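PDB 4NRH: CopN from Chlamydia pneumoniae, which probably acts as a gatekeeper of type III secretion, binding a chaperone so that translocator proteins are directed for export. Local coordinates for residues 51-54 with 55-58; 74-77 with 78-81; 144-147 with 148-152; 182-185 with 186-190. All coordinates share one frame; numbering follows the deposited sequence.

Contact 1 of 4, residues 51-54 with 55-58; sequences LALV and QEKI
A local helix contact, the last turns of helix 47-57, joins L51-V54 to Q55-I58 in the HrpJ-like part of the chain. Four successive backbone bonds carry it, each from an amide to the carbonyl four residues earlier: Q55 to L51, E56 to A52, K57 to L53 and I58 to V54. The first is the straightest, Q55 N lying 3.0 Å from L51 O with an N-H...O angle of 168°. The last is the shortest, I58 N to V54 O at 2.8 Å, although I58 itself has already left helical backbone angles. Side chains press on the same carbonyls. CG of Q55 lies 3.0 Å from L51 O, and the bend at its second torsion (chi2 -72°) folds the rest of the chain back beside L51. L53 and E56 run alongside each other; with CG anti to the backbone N (chi1 -178°) and an extended chain, E56 brings OE1 to 3.7 Å from L53 CD2, a carboxylate oxygen against a methyl. The aliphatic root of K57 passes its own helix carbonyl, CG 3.6 Å from L53 O. V54, the buried member, rests on Q64, while I58 touches L63 and passes its carbonyl to the Q64 side-chain amide. Together these features mark the C-terminal end of an alpha helix, where regular i to i+4 bonding runs out into the turn before helix 61-74 of an all-helical domain.

Contact 2 of 4, residues 74-77 with 78-81; sequences TTPP and SQGK
The backbone of T75-P76 is extended and that of P77-S78 helical, so the chain doubles back far enough for Q79 N to bond P76 O at 3.2 Å. This i to i+3 bond is bent at the hydrogen (140°), and the donor stands above the carbonyl plane, 52° out of it. The side chain of Q79 then returns alongside the same proline, at its CG-CD side. Its CG is anti to the carbonyl carbon (chi1 -55°) and the chain runs extended beyond it, which carries OE1 to 3.2 Å from P76 CG and 3.3 Å from P76 CD. The amide oxygen thus sits against ring methylenes. T75 meets Q79 nearly at right angles: its methyl CG2 lies 3.8 Å from Q79 CB and 3.5 Å from Q79 O. The hydroxyl on the other branch of T75 is held by the carbonyl of L71 in the preceding helix, which fixes the rotation that presents the methyl to Q79. S78 approaches the proline more loosely, with OG 4.0 Å from P76 CG. Q79 occupies the N-cap position, and T75 also packs on K83 and L86 of the next helix. The whole is a beta turn with helical (type I/III) angles at P77 and S78, leading from helix 61-74 into the N terminus of helix 80-97.

Contact 3 of 4, residues 144-147 with 148-152; sequences SMLQ and DRYTY
M145 and R149 meet one turn apart, the methionine CG lying over one face of the guanidinium, 3.4 Å from R149 NH2 and offset toward the rim. M145 reaches it with CG anti to its N (chi1 -173°), while the arginine chain bends at its third torsion as it passes the carbonyl of M145. One residue on, L146 packs obliquely on Y150, its CG 4.2 Å from Y150 CD2. A third side-chain pair spans the turn: Q147 NE2 approaches the rim of the Y152 ring near its plane and makes a weak hydrogen bond to OH at 2.9 Å. Amide and ring are almost perpendicular, 88° apart. In the backbone, the carbonyl of L146 accepts two amides as the helix ends. Y150 N bonds L146 O at 2.9 Å with an N-H...O angle of 149°, whereas R149 N reaches the same oxygen at 3.2 Å and only weakly. The second shell sets the groups in place. E131 forms a salt bridge with R149, which ties its guanidinium to helix 122-133, and L125 and L128 pack against Y150. The ring of Y152 meets that of Y199 with the planes nearly parallel, and meets F226 edge-to-face. T151 OG1 bonds weakly to the backbone N of D154. The result is a short two-residue connection (Y150, T151) between helix 139-149 and helix 152-172, with T151 as the N-cap of the second.

Contact 4 of 4, residues 182-185 with 186-190; sequences LQVL and MTETR
L182 begins the sequence by receiving M186 at both backbone and side chain. M186 N bonds L182 O at 2.8 Å, and M186 CG lies 3.1 Å from the same oxygen before the thioether leads away. At Q183 the pattern repeats: T187 N bonds Q183 O at 3.1 Å, and the T187 hydroxyl also lies near this oxygen. V184 next accepts E188 N, the straightest of these amide bonds at 163°. E188 CG, anti to its carbonyl carbon, rests 3.3 Å from V184 O, and the chain bends beyond it at chi2 (-58°); the two side chains only graze at V184 CG1. L185 closes the series with a carbonyl gripped twice. T189 N bonds L185 O at 2.9 Å, and T189 OG1 donates to L185 O at 2.7 Å from the opposite face of the carbonyl plane, so the buried threonine hydroxyl is satisfied within its own helix. Around this turn of the long helix 179-215, L185, M186 and T189 pack on M166, L170 and M163 of helix 152-172, while E188 bonds weakly to the backbone N of C139. R190 makes a salt bridge to D24 of the SycD chaperone chain, which places this stretch at the chaperone interface.

Followed from the N terminus, the four contacts come in series, each complete before the next opens, and none nests or crosses. Each is local, so none closes a long loop. Contact 1 ends helix 47-57, and contact 2 turns the chain from helix 61-74 into helix 80-97; their centres lie about 20 Å apart, on the same side of the chain's centre. Contact 3 joins helix 139-149 to helix 152-172, which also packs against contact 4 in helix 179-215. The centres of contacts 3 and 4 are about 18 Å apart, whereas contacts 2 and 3 stand about 49 Å apart, a measure of how elongated this all-helical chain is.

Contact 1 of 4, residues 51-54 with 55-58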
loop_
_atom_site.group_PDB
_atom_site.type_symbol
_atom_site.label_atom_id
_atom_site.label_comp_id
_atom_site.label_asym_id
_atom_site.label_seq_id
_atom_site.Cartn_x
_atom_site.Cartn_y
_atom_site.Cartn_z
ATOM N N LEU A 51 27.912 18.555 29.850
ATOM C CA LEU A 51 26.521 18.159 29.666
ATOM C C LEU A 51 25.552 19.225 30.165
ATOM O O LEU A 51 24.575 19.539 29.493
ATOM C CB LEU A 51 26.246 16.832 30.378
ATOM C CG LEU A 51 26.891 15.591 29.755
ATOM C CD1 LEU A 51 26.663 14.368 30.628
ATOM C CD2 LEU A 51 26.351 15.362 28.353
ATOM N N ALA A 52 25.844 19.795 31.332
ATOM C CA ALA A 52 25.009 20.841 31.915
ATOM C C ALA A 52 24.863 22.033 30.974
ATOM O O ALA A 52 23.766 22.562 30.789
ATOM C CB ALA A 52 25.580 21.290 33.251
ATOM N N LEU A 53 25.978 22.452 30.385
ATOM C CA LEU A 53 25.982 23.563 29.440
ATOM C C LEU A 53 25.214 23.222 28.164
ATOM O O LEU A 53 24.604 24.096 27.547
ATOM C CB LEU A 53 27.420 23.962 29.097
ATOM C CG LEU A 53 28.159 24.782 30.158
ATOM C CD1 LEU A 53 29.627 24.935 29.794
ATOM C CD2 LEU A 53 27.504 26.144 30.337
ATOM N N VAL A 54 25.251 21.952 27.771
ATOM C CA VAL A 54 24.549 21.498 26.573
ATOM C C VAL A 54 23.029 21.557 26.736
ATOM O O VAL A 54 22.332 22.084 25.867
ATOM C CB VAL A 54 24.965 20.064 26.186
ATOM C CG1 VAL A 54 24.075 19.529 25.075
ATOM C CG2 VAL A 54 26.423 20.034 25.756
ATOM N N GLN A 55 22.517 21.020 27.843
ATOM C CA GLN A 55 21.079 21.064 28.108
ATOM C C GLN A 55 20.598 22.505 28.234
ATOM O O GLN A 55 19.466 22.830 27.874
ATOM C CB GLN A 55 20.717 20.297 29.387
ATOM C CG GLN A 55 21.610 19.117 29.727
ATOM C CD GLN A 55 21.411 17.931 28.806
ATOM O OE1 GLN A 55 20.388 17.817 28.132
ATOM N NE2 GLN A 55 22.388 17.032 28.783
ATOM N N GLU A 56 21.471 23.362 28.751
ATOM C CA GLU A 56 21.140 24.762 28.990
ATOM C C GLU A 56 20.948 25.541 27.691
ATOM O O GLU A 56 19.996 26.309 27.554
ATOM C CB GLU A 56 22.232 25.420 29.836
ATOM C CG GLU A 56 21.967 26.874 30.181
ATOM C CD GLU A 56 23.134 27.519 30.905
ATOM O OE1 GLU A 56 24.024 26.780 31.376
ATOM O OE2 GLU A 56 23.158 28.764 31.005
ATOM N N LYS A 57 21.854 25.339 26.741
ATOM C CA LYS A 57 21.851 26.117 25.506
ATOM C C LYS A 57 21.105 25.427 24.368
ATOM O O LYS A 57 20.677 26.077 23.415
ATOM C CB LYS A 57 23.286 26.426 25.076
ATOM C CG LYS A 57 24.045 27.291 26.068
ATOM C CD LYS A 57 25.421 27.667 25.548
ATOM C CE LYS A 57 26.105 28.652 26.481
ATOM N NZ LYS A 57 25.386 29.955 26.537
ATOM N N ILE A 58 20.947 24.111 24.468
ATOM C CA ILE A 58 20.219 23.358 23.452
ATOM C C ILE A 58 19.073 22.578 24.087
ATOM O O ILE A 58 19.281 21.800 25.018
ATOM C CB ILE A 58 21.140 22.385 22.693
ATOM C CG1 ILE A 58 22.383 23.111 22.172
ATOM C CG2 ILE A 58 20.387 21.726 21.551
ATOM C CD1 ILE A 58 22.085 24.142 21.108
#

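Contact 2 of 4, residues 74-77 with 78-81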
loop_
_atom_site.group_PDB
_atom_site.type_symbol
_atom_site.label_atom_id
_atom_site.label_comp_id
_atom_site.label_asym_id
_atom_site.label_seq_id
_atom_site.Cartn_x
_atom_site.Cartn_y
_atom_site.Cartn_z
ATOM N N THR A 74 35.612 19.502 16.594
ATOM C CA THR A 74 36.266 20.794 16.399
ATOM C C THR A 74 37.403 21.062 17.384
ATOM O O THR A 74 38.216 21.958 17.165
ATOM C CB THR A 74 35.254 21.957 16.499
ATOM O OG1 THR A 74 35.837 23.149 15.957
ATOM C CG2 THR A 74 34.853 22.206 17.948
ATOM N N THR A 75 37.463 20.286 18.461
ATOM C CA THR A 75 38.448 20.519 19.515
ATOM C C THR A 75 39.862 20.116 19.091
ATOM O O THR A 75 40.135 18.938 18.860
ATOM C CB THR A 75 38.069 19.768 20.801
ATOM O OG1 THR A 75 36.771 20.194 21.232
ATOM C CG2 THR A 75 39.076 20.056 21.903
ATOM N N PRO A 76 40.762 21.109 18.988
ATOM C CA PRO A 76 42.144 21.004 18.497
ATOM C C PRO A 76 43.072 20.213 19.430
ATOM O O PRO A 76 42.695 19.946 20.571
ATOM C CB PRO A 76 42.582 22.470 18.404
ATOM C CG PRO A 76 41.779 23.158 19.433
ATOM C CD PRO A 76 40.441 22.483 19.412
ATOM N N PRO A 77 44.274 19.842 18.946
ATOM C CA PRO A 77 45.256 19.071 19.725
ATOM C C PRO A 77 45.684 19.714 21.046
ATOM O O PRO A 77 45.939 18.986 22.007
ATOM C CB PRO A 77 46.454 18.979 18.774
ATOM C CG PRO A 77 45.854 19.031 17.425
ATOM C CD PRO A 77 44.689 19.975 17.536
ATOM N N SER A 78 45.778 21.041 21.091
ATOM C CA SER A 78 46.224 21.735 22.299
ATOM C C SER A 78 45.302 21.468 23.486
ATOM O O SER A 78 45.749 21.425 24.632
ATOM C CB SER A 78 46.321 23.241 22.052
ATOM O OG SER A 78 45.089 23.762 21.584
ATOM N N GLN A 79 44.015 21.291 23.204
ATOM C CA GLN A 79 43.036 21.039 24.253
ATOM C C GLN A 79 42.712 19.552 24.339
ATOM O O GLN A 79 41.559 19.147 24.195
ATOM C CB GLN A 79 41.760 21.844 24.003
ATOM C CG GLN A 79 41.987 23.341 23.851
ATOM C CD GLN A 79 40.743 24.073 23.383
ATOM O OE1 GLN A 79 40.487 24.185 22.185
ATOM N NE2 GLN A 79 39.957 24.567 24.331
ATOM N N GLY A 80 43.744 18.746 24.572
ATOM C CA GLY A 80 43.602 17.303 24.633
ATOM C C GLY A 80 42.705 16.842 25.765
ATOM O O GLY A 80 41.859 15.967 25.582
ATOM N N LYS A 81 42.900 17.435 26.939
ATOM C CA LYS A 81 42.122 17.088 28.123
ATOM C C LYS A 81 40.633 17.353 27.906
ATOM O O LYS A 81 39.787 16.557 28.310
ATOM C CB LYS A 81 42.626 17.872 29.337
ATOM C CG LYS A 81 44.042 17.508 29.762
ATOM C CD LYS A 81 44.131 16.105 30.342
ATOM C CE LYS A 81 43.599 16.055 31.764
ATOM N NZ LYS A 81 43.928 14.761 32.425
HETATM O O HOH W 1 42.339 17.623 21.188
#

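Contact 3 of 4, residues 144-147 with 148-152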
loop_
_atom_site.group_PDB
_atom_site.type_symbol
_atom_site.label_atom_id
_atom_site.label_comp_id
_atom_site.label_asym_id
_atom_site.label_seq_id
_atom_site.Cartn_x
_atom_site.Cartn_y
_atom_site.Cartn_z
ATOM N N SER A 144 -6.156 6.232 14.411
ATOM C CA SER A 144 -6.638 6.868 15.633
ATOM C C SER A 144 -5.611 7.851 16.182
ATOM O O SER A 144 -5.961 8.912 16.699
ATOM C CB SER A 144 -6.972 5.816 16.692
ATOM O OG SER A 144 -7.852 4.835 16.174
ATOM N N MET A 145 -4.340 7.480 16.069
ATOM C CA MET A 145 -3.240 8.317 16.530
ATOM C C MET A 145 -3.187 9.634 15.759
ATOM O O MET A 145 -3.077 10.707 16.351
ATOM C CB MET A 145 -1.913 7.567 16.394
ATOM C CG MET A 145 -0.722 8.278 17.008
ATOM S SD MET A 145 0.806 7.350 16.785
ATOM C CE MET A 145 0.306 5.735 17.373
ATOM N N LEU A 146 -3.262 9.542 14.435
ATOM C CA LEU A 146 -3.192 10.717 13.570
ATOM C C LEU A 146 -4.459 11.571 13.636
ATOM O O LEU A 146 -4.408 12.782 13.422
ATOM C CB LEU A 146 -2.934 10.297 12.121
ATOM C CG LEU A 146 -1.489 10.170 11.628
ATOM C CD1 LEU A 146 -0.697 9.157 12.438
ATOM C CD2 LEU A 146 -1.469 9.807 10.149
ATOM N N GLN A 147 -5.590 10.932 13.921
ATOM C CA GLN A 147 -6.891 11.594 13.847
ATOM C C GLN A 147 -7.048 12.745 14.838
ATOM O O GLN A 147 -7.733 13.727 14.551
ATOM C CB GLN A 147 -8.011 10.572 14.063
ATOM C CG GLN A 147 -8.474 9.891 12.783
ATOM C CD GLN A 147 -9.662 8.976 13.005
ATOM O OE1 GLN A 147 -9.809 8.380 14.073
ATOM N NE2 GLN A 147 -10.516 8.859 11.996
ATOM N N ASP A 148 -6.415 12.623 16.000
ATOM C CA ASP A 148 -6.502 13.659 17.024
ATOM C C ASP A 148 -5.512 14.792 16.778
ATOM O O ASP A 148 -5.738 15.926 17.201
ATOM C CB ASP A 148 -6.261 13.059 18.412
ATOM C CG ASP A 148 -7.195 11.907 18.718
ATOM O OD1 ASP A 148 -8.366 11.957 18.283
ATOM O OD2 ASP A 148 -6.760 10.957 19.400
ATOM N N ARG A 149 -4.415 14.478 16.095
ATOM C CA ARG A 149 -3.304 15.415 15.957
ATOM C C ARG A 149 -3.298 16.199 14.646
ATOM O O ARG A 149 -2.801 17.324 14.600
ATOM C CB ARG A 149 -1.983 14.659 16.107
ATOM C CG ARG A 149 -1.807 14.024 17.476
ATOM C CD ARG A 149 -0.628 13.068 17.513
ATOM N NE ARG A 149 -0.869 11.962 18.436
ATOM C CZ ARG A 149 0.081 11.157 18.900
ATOM N NH1 ARG A 149 1.339 11.335 18.524
ATOM N NH2 ARG A 149 -0.228 10.177 19.738
ATOM N N TYR A 150 -3.842 15.614 13.583
ATOM C CA TYR A 150 -3.727 16.226 12.263
ATOM C C TYR A 150 -5.038 16.291 11.492
ATOM O O TYR A 150 -5.953 15.500 11.721
ATOM C CB TYR A 150 -2.701 15.466 11.419
ATOM C CG TYR A 150 -1.338 15.355 12.054
ATOM C CD1 TYR A 150 -0.449 16.420 12.021
ATOM C CD2 TYR A 150 -0.938 14.186 12.686
ATOM C CE1 TYR A 150 0.802 16.326 12.601
ATOM C CE2 TYR A 150 0.312 14.080 13.270
ATOM C CZ TYR A 150 1.177 15.154 13.224
ATOM O OH TYR A 150 2.421 15.056 13.803
ATOM N N THR A 151 -5.113 17.249 10.574
ATOM C CA THR A 151 -6.176 17.267 9.582
ATOM C C THR A 151 -5.940 16.102 8.630
ATOM O O THR A 151 -4.815 15.619 8.502
ATOM C CB THR A 151 -6.214 18.586 8.795
ATOM O OG1 THR A 151 -4.972 18.764 8.102
ATOM C CG2 THR A 151 -6.447 19.767 9.732
ATOM N N TYR A 152 -6.995 15.654 7.958
ATOM C CA TYR A 152 -6.885 14.523 7.046
ATOM C C TYR A 152 -5.968 14.808 5.856
ATOM O O TYR A 152 -5.238 13.922 5.415
ATOM C CB TYR A 152 -8.275 14.093 6.570
ATOM C CG TYR A 152 -9.050 13.366 7.646
ATOM C CD1 TYR A 152 -8.826 12.019 7.895
ATOM C CD2 TYR A 152 -9.989 14.028 8.427
ATOM C CE1 TYR A 152 -9.519 11.348 8.883
ATOM C CE2 TYR A 152 -10.690 13.364 9.420
ATOM C CZ TYR A 152 -10.449 12.024 9.641
ATOM O OH TYR A 152 -11.139 11.353 10.623
#

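Contact 4 of 4, residues 182-185 with 186-190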
loop_
_atom_site.group_PDB
_atom_site.type_symbol
_atom_site.label_atom_id
_atom_site.label_comp_id
_atom_site.label_asym_id
_atom_site.label_seq_id
_atom_site.Cartn_x
_atom_site.Cartn_y
_atom_site.Cartn_z
ATOM N N LEU A 182 10.105 -3.069 11.625
ATOM C CA LEU A 182 10.004 -1.969 10.675
ATOM C C LEU A 182 9.240 -2.416 9.437
ATOM O O LEU A 182 8.455 -1.656 8.877
ATOM C CB LEU A 182 11.392 -1.456 10.285
ATOM C CG LEU A 182 12.124 -0.600 11.321
ATOM C CD1 LEU A 182 13.510 -0.226 10.822
ATOM C CD2 LEU A 182 11.317 0.647 11.653
ATOM N N GLN A 183 9.473 -3.658 9.025
ATOM C CA GLN A 183 8.789 -4.235 7.873
ATOM C C GLN A 183 7.279 -4.267 8.089
ATOM O O GLN A 183 6.510 -3.857 7.220
ATOM C CB GLN A 183 9.304 -5.648 7.601
ATOM C CG GLN A 183 10.161 -5.774 6.355
ATOM C CD GLN A 183 10.624 -7.197 6.119
ATOM O OE1 GLN A 183 11.078 -7.875 7.041
ATOM N NE2 GLN A 183 10.511 -7.658 4.879
ATOM N N VAL A 184 6.866 -4.756 9.252
ATOM C CA VAL A 184 5.455 -4.809 9.611
ATOM C C VAL A 184 4.882 -3.399 9.742
ATOM O O VAL A 184 3.755 -3.134 9.323
ATOM C CB VAL A 184 5.239 -5.581 10.928
ATOM C CG1 VAL A 184 3.775 -5.543 11.341
ATOM C CG2 VAL A 184 5.713 -7.017 10.782
ATOM N N LEU A 185 5.672 -2.498 10.317
ATOM C CA LEU A 185 5.262 -1.109 10.488
ATOM C C LEU A 185 5.022 -0.428 9.142
ATOM O O LEU A 185 4.059 0.323 8.980
ATOM C CB LEU A 185 6.313 -0.339 11.291
ATOM C CG LEU A 185 5.877 0.311 12.607
ATOM C CD1 LEU A 185 4.465 -0.100 12.992
ATOM C CD2 LEU A 185 6.855 -0.040 13.719
ATOM N N MET A 186 5.901 -0.695 8.182
ATOM C CA MET A 186 5.772 -0.121 6.846
ATOM C C MET A 186 4.538 -0.676 6.145
ATOM O O MET A 186 3.839 0.051 5.440
ATOM C CB MET A 186 7.030 -0.388 6.016
ATOM C CG MET A 186 8.266 0.343 6.524
ATOM S SD MET A 186 9.748 0.055 5.539
ATOM C CE MET A 186 9.454 1.153 4.155
ATOM N N THR A 187 4.280 -1.968 6.336
ATOM C CA THR A 187 3.092 -2.605 5.778
ATOM C C THR A 187 1.821 -1.962 6.329
ATOM O O THR A 187 0.901 -1.642 5.576
ATOM C CB THR A 187 3.069 -4.119 6.076
ATOM O OG1 THR A 187 4.174 -4.757 5.420
ATOM C CG2 THR A 187 1.770 -4.744 5.586
ATOM N N GLU A 188 1.783 -1.775 7.644
ATOM C CA GLU A 188 0.642 -1.150 8.306
ATOM C C GLU A 188 0.464 0.304 7.880
ATOM O O GLU A 188 -0.661 0.785 7.744
ATOM C CB GLU A 188 0.790 -1.234 9.829
ATOM C CG GLU A 188 0.700 -2.646 10.396
ATOM C CD GLU A 188 -0.609 -3.342 10.057
ATOM O OE1 GLU A 188 -1.636 -2.648 9.895
ATOM O OE2 GLU A 188 -0.610 -4.586 9.951
ATOM N N THR A 189 1.578 0.999 7.671
ATOM C CA THR A 189 1.534 2.397 7.262
ATOM C C THR A 189 1.059 2.515 5.814
ATOM O O THR A 189 0.351 3.459 5.460
ATOM C CB THR A 189 2.911 3.075 7.418
ATOM O OG1 THR A 189 3.354 2.951 8.775
ATOM C CG2 THR A 189 2.832 4.550 7.051
ATOM N N ARG A 190 1.444 1.551 4.982
ATOM C CA ARG A 190 0.934 1.479 3.616
ATOM C C ARG A 190 -0.576 1.259 3.621
ATOM O O ARG A 190 -1.298 1.829 2.804
ATOM C CB ARG A 190 1.635 0.371 2.824
ATOM C CG ARG A 190 3.068 0.699 2.437
ATOM C CD ARG A 190 3.673 -0.399 1.577
ATOM N NE ARG A 190 4.979 -0.017 1.047
ATOM C CZ ARG A 190 6.133 -0.536 1.455
ATOM N NH1 ARG A 190 6.146 -1.465 2.401
ATOM N NH2 ARG A 190 7.273 -0.124 0.917
#